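Local coordinates for protein uncharacterized aldehyde dehydrogenase AldY (Bacillus subtilis, PDB 4DNG) that probably oxidises aldehydes to carboxylates with NAD+ as cofactor and may help protect the cell against stress from ethanol and related compounds, at residues Ile214-Gly217 with Met218-Asn221; Gly236-Ile239 with Gly240-Gly244. All coordinates share one frame; numbering follows the deposited sequence.

Interaction 1. Residues Ile214-Gly217 with Met218-Asn221; sequences IGDG and MLTN
L219 and T220 both direct their backbone N-H groups at the carbonyl oxygen of D216, an example of one acceptor serving two successive N-H groups of a short, weakly bonded helix (217-220). The T220 N to D216 O bond is 3.2 Å long; L219 N to D216 O measures 2.5 Å, so short that the exact length is doubtful. Next to this oxygen, the L219 side chain sets off with CG anti to its own carbonyl carbon (chi1 -54°), and CD1 reaches the D216 carboxylate 3.8 Å from OD1, while OD2 is hydrogen-bonded to H238 NE2 of helix 233-246. T220 OG1 lies equally near D216 CB. The chain enters through a type II' beta turn from I214 to G217, with G215 at positive phi just after helix 211-214; a bond of 2.8 Å from G217 N to I214 O closes it. One water ties the turn to the helix beyond, donating to G215 O and accepting from M218 N, 2.9 Å from each. Further out, the bent M218 side chain packs on L46 of helix 43-60 and I150 of strand 135-150, while the backbone oxygen M218 O accepts a hydrogen bond from S148 OG. N221 OD1 is held by the backbone N of I223.

Interaction 2. Residues Gly236-Ile239 with Gly240-Gly244; sequences GRHI and GEIAG
I242 lies one turn of helix beyond H238 and lays its terminal methyl over a face of the imidazole. Its CB starts 3.7 Å from H238 O, and a chi1 of -75° keeps CG1 close to that same oxygen. CD1 sits 3.4 Å from H238 O and at the same time over the ring. The CH-pi contact measures 3.9 Å from CD1 to the H238 ring centroid, 23° off the normal; the methyl is offset toward the rim, nearest to NE2. With its CG anti to the backbone N, the H238 ring is carried to where I242 lies, and the rotation about CB-CG turns a face to the methyl. Beneath the side chains, i to i+4 bonds build helix 233-246, the crossover helix of the beta-alpha-beta unit between strands 226-231 and 249-254: G240 N meets G236 O at 2.7 Å, A243 N meets I239 O equally closely, and I242 N to H238 O is weak at 3.3 Å. G236 probably contributes to the NAD+ site at the start of this helix. E241, extended beyond CG, crosses the histidine at a slant, its OE2 4.1 Å from H238 ND1 with the carboxylate turned 69° from the ring, while OE1 makes a salt bridge to R245 of the second subunit. The D216 carboxylate, hydrogen-bonded to NE2, may favour a positive imidazole; E241 could add to this, though less, its charge being shared with R245.

Overall arrangement
Interaction 1 precedes interaction 2 in the chain, and their centres lie 12 Å apart, yet the two meet directly. A probable hydrogen bond of 2.9 Å joins D216 OD2 to H238 NE2, fastening the turn before helix 217-220 to the flank of helix 233-246. Beside it L219 fits against the longer helix: its CD1 lies 3.8 Å from I239 CG1, and its backbone O lies 3.5 Å from I242 CG2. This places residues 214-221 close to the cofactor region, with the L219 side chain about 6 Å from that of V235, a probable NAD+-binding residue. G236 in turn sits about 9 Å from the side chain of E253, a predicted active-site residue.

Interaction 1. Residues Ile214-Gly217 with Met218-Asn221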
ATOM      1  N   ILE A 214       6.890   8.089  24.015  1.00 63.04           N
ATOM      2  CA  ILE A 214       6.539   6.930  23.237  1.00 60.02           C
ATOM      3  C   ILE A 214       7.446   6.649  22.054  1.00 59.19           C
ATOM      4  O   ILE A 214       7.421   5.569  21.498  1.00 63.52           O
ATOM      5  CB  ILE A 214       5.016   7.016  22.971  1.00 62.30           C
ATOM      6  CG1 ILE A 214       4.326   5.997  23.882  1.00 58.59           C
ATOM      7  CG2 ILE A 214       4.598   7.058  21.484  1.00 53.03           C
ATOM      8  CD1 ILE A 214       2.870   6.287  24.140  1.00 70.37           C
ATOM      9  N   GLY A 215       8.306   7.597  21.709  1.00 62.19           N
ATOM     10  CA  GLY A 215       9.190   7.413  20.572  1.00 58.83           C
ATOM     11  C   GLY A 215       8.330   6.893  19.441  1.00 61.78           C
ATOM     12  O   GLY A 215       7.203   7.363  19.262  1.00 59.36           O
ATOM     13  N   ASP A 216       8.835   5.894  18.716  1.00 59.65           N
ATOM     14  CA  ASP A 216       8.154   5.391  17.530  1.00 59.02           C
ATOM     15  C   ASP A 216       7.102   4.310  17.873  1.00 61.66           C
ATOM     16  O   ASP A 216       6.492   3.723  16.972  1.00 57.41           O
ATOM     17  CB  ASP A 216       9.172   4.895  16.491  1.00 61.32           C
ATOM     18  CG  ASP A 216       9.972   6.035  15.858  1.00 65.78           C
ATOM     19  OD1 ASP A 216       9.383   7.124  15.633  1.00 58.55           O
ATOM     20  OD2 ASP A 216      11.190   5.837  15.589  1.00 61.41           O
ATOM     21  N   GLY A 217       6.879   4.072  19.170  1.00 57.77           N
ATOM     22  CA  GLY A 217       5.834   3.155  19.669  1.00 52.00           C
ATOM     23  C   GLY A 217       4.555   2.913  18.858  1.00 60.56           C
ATOM     24  O   GLY A 217       4.041   1.797  18.845  1.00 64.14           O
ATOM     25  N   MET A 218       4.030   3.937  18.174  1.00 57.67           N
ATOM     26  CA  MET A 218       2.849   3.761  17.335  1.00 55.01           C
ATOM     27  C   MET A 218       3.194   3.049  16.015  1.00 60.21           C
ATOM     28  O   MET A 218       2.295   2.604  15.284  1.00 55.35           O
ATOM     29  CB  MET A 218       2.203   5.123  17.049  1.00 58.29           C
ATOM     30  CG  MET A 218       1.609   5.823  18.276  1.00 55.56           C
ATOM     31  SD  MET A 218       0.145   4.969  18.890  1.00 57.54           S
ATOM     32  CE  MET A 218      -1.040   5.200  17.594  1.00 54.56           C
ATOM     33  N   LEU A 219       4.499   2.915  15.743  1.00 56.27           N
ATOM     34  CA  LEU A 219       4.996   2.550  14.443  1.00 52.86           C
ATOM     35  C   LEU A 219       5.625   1.171  14.446  1.00 61.63           C
ATOM     36  O   LEU A 219       5.443   0.392  13.503  1.00 63.84           O
ATOM     37  CB  LEU A 219       6.031   3.580  13.980  1.00 58.97           C
ATOM     38  CG  LEU A 219       5.706   5.088  13.949  1.00 55.60           C
ATOM     39  CD1 LEU A 219       6.795   5.867  13.203  1.00 56.83           C
ATOM     40  CD2 LEU A 219       4.346   5.375  13.336  1.00 51.56           C
ATOM     41  N   THR A 220       6.348   0.874  15.519  1.00 59.92           N
ATOM     42  CA  THR A 220       7.241  -0.287  15.617  1.00 54.92           C
ATOM     43  C   THR A 220       6.560  -1.539  16.168  1.00 60.29           C
ATOM     44  O   THR A 220       7.034  -2.668  15.984  1.00 59.65           O
ATOM     45  CB  THR A 220       8.396   0.034  16.584  1.00 61.14           C
ATOM     46  OG1 THR A 220       9.175   1.112  16.053  1.00 64.76           O
ATOM     47  CG2 THR A 220       9.297  -1.170  16.725  1.00 78.78           C
ATOM     48  N   ASN A 221       5.477  -1.340  16.905  1.00 59.12           N
ATOM     49  CA  ASN A 221       4.833  -2.448  17.535  1.00 57.53           C
ATOM     50  C   ASN A 221       4.449  -3.413  16.419  1.00 60.94           C
ATOM     51  O   ASN A 221       3.866  -2.988  15.405  1.00 57.25           O
ATOM     52  CB  ASN A 221       3.617  -1.984  18.344  1.00 60.17           C
ATOM     53  CG  ASN A 221       3.075  -3.076  19.247  1.00 59.41           C
ATOM     54  OD1 ASN A 221       2.697  -4.138  18.775  1.00 63.55           O
ATOM     55  ND2 ASN A 221       3.042  -2.822  20.542  1.00 59.08           N
TER
HETATM   56  O   HOH W   1       4.892   6.689  17.730  1.00 70.36           O

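Interaction 2. Residues Gly236-Ile239 with Gly240-Gly244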
ATOM      1  N   GLY A 236       6.162  11.427   7.666  1.00 58.33           N
ATOM      2  CA  GLY A 236       5.692  10.486   6.641  1.00 56.25           C
ATOM      3  C   GLY A 236       6.784   9.543   6.138  1.00 57.58           C
ATOM      4  O   GLY A 236       6.609   8.324   6.145  1.00 52.00           O
ATOM      5  N   ARG A 237       7.926  10.088   5.716  1.00 53.20           N
ATOM      6  CA  ARG A 237       8.985   9.234   5.199  1.00 51.55           C
ATOM      7  C   ARG A 237       9.451   8.261   6.278  1.00 56.03           C
ATOM      8  O   ARG A 237       9.742   7.092   6.000  1.00 60.87           O
ATOM      9  CB  ARG A 237      10.153  10.069   4.650  1.00 55.69           C
ATOM     10  CG  ARG A 237       9.732  11.066   3.568  1.00 50.21           C
ATOM     11  CD  ARG A 237      10.905  11.782   2.902  1.00 51.75           C
ATOM     12  NE  ARG A 237      10.582  11.841   1.495  1.00 71.11           N
ATOM     13  CZ  ARG A 237      10.234  12.930   0.839  1.00 66.30           C
ATOM     14  NH1 ARG A 237       9.920  12.828  -0.435  1.00 62.85           N
ATOM     15  NH2 ARG A 237      10.229  14.103   1.443  1.00 70.34           N
ATOM     16  N   HIS A 238       9.503   8.751   7.513  1.00 56.84           N
ATOM     17  CA  HIS A 238       9.909   7.958   8.668  1.00 58.39           C
ATOM     18  C   HIS A 238       8.920   6.833   8.908  1.00 58.29           C
ATOM     19  O   HIS A 238       9.308   5.699   9.195  1.00 60.63           O
ATOM     20  CB  HIS A 238      10.032   8.899   9.873  1.00 67.99           C
ATOM     21  CG  HIS A 238      10.591   8.268  11.137  1.00 70.67           C
ATOM     22  ND1 HIS A 238      11.902   8.033  11.315  1.00 68.77           N
ATOM     23  CD2 HIS A 238       9.959   7.898  12.333  1.00 70.46           C
ATOM     24  CE1 HIS A 238      12.093   7.488  12.533  1.00 73.70           C
ATOM     25  NE2 HIS A 238      10.903   7.426  13.158  1.00 71.23           N
ATOM     26  N   ILE A 239       7.632   7.121   8.785  1.00 57.50           N
ATOM     27  CA  ILE A 239       6.626   6.072   8.879  1.00 55.54           C
ATOM     28  C   ILE A 239       6.746   5.094   7.700  1.00 55.39           C
ATOM     29  O   ILE A 239       6.742   3.877   7.883  1.00 57.01           O
ATOM     30  CB  ILE A 239       5.214   6.668   8.914  1.00 53.73           C
ATOM     31  CG1 ILE A 239       5.057   7.448  10.201  1.00 54.23           C
ATOM     32  CG2 ILE A 239       4.155   5.559   8.752  1.00 51.45           C
ATOM     33  CD1 ILE A 239       3.903   8.414  10.191  1.00 59.25           C
ATOM     34  N   GLY A 240       6.876   5.635   6.497  1.00 52.49           N
ATOM     35  CA  GLY A 240       6.955   4.810   5.286  1.00 61.44           C
ATOM     36  C   GLY A 240       8.068   3.787   5.327  1.00 64.01           C
ATOM     37  O   GLY A 240       7.925   2.659   4.855  1.00 64.65           O
ATOM     38  N   GLU A 241       9.182   4.178   5.915  1.00 61.12           N
ATOM     39  CA  GLU A 241      10.317   3.289   6.005  1.00 64.28           C
ATOM     40  C   GLU A 241      10.041   2.182   7.027  1.00 64.67           C
ATOM     41  O   GLU A 241      10.268   0.998   6.757  1.00 64.94           O
ATOM     42  CB  GLU A 241      11.541   4.128   6.333  1.00 75.96           C
ATOM     43  CG  GLU A 241      12.717   3.466   7.020  1.00 86.79           C
ATOM     44  CD  GLU A 241      13.534   4.493   7.777  1.00 90.51           C
ATOM     45  OE1 GLU A 241      14.728   4.678   7.473  1.00 89.81           O
ATOM     46  OE2 GLU A 241      12.950   5.154   8.662  1.00 94.40           O
ATOM     47  N   ILE A 242       9.511   2.559   8.183  1.00 64.11           N
ATOM     48  CA  ILE A 242       9.276   1.592   9.252  1.00 63.30           C
ATOM     49  C   ILE A 242       8.164   0.642   8.859  1.00 62.34           C
ATOM     50  O   ILE A 242       8.289  -0.563   9.041  1.00 62.48           O
ATOM     51  CB  ILE A 242       8.934   2.260  10.603  1.00 61.56           C
ATOM     52  CG1 ILE A 242      10.189   2.851  11.223  1.00 60.57           C
ATOM     53  CG2 ILE A 242       8.280   1.264  11.565  1.00 59.67           C
ATOM     54  CD1 ILE A 242       9.930   4.085  12.066  1.00 70.75           C
ATOM     55  N   ALA A 243       7.083   1.192   8.320  1.00 65.16           N
ATOM     56  CA  ALA A 243       5.928   0.393   7.944  1.00 62.90           C
ATOM     57  C   ALA A 243       6.224  -0.415   6.680  1.00 63.15           C
ATOM     58  O   ALA A 243       5.803  -1.565   6.558  1.00 71.07           O
ATOM     59  CB  ALA A 243       4.704   1.283   7.767  1.00 58.81           C
ATOM     60  N   GLY A 244       6.980   0.174   5.759  1.00 63.21           N
ATOM     61  CA  GLY A 244       7.420  -0.533   4.556  1.00 56.66           C
ATOM     62  C   GLY A 244       8.242  -1.766   4.892  1.00 62.27           C
ATOM     63  O   GLY A 244       8.003  -2.832   4.332  1.00 66.63           O
TER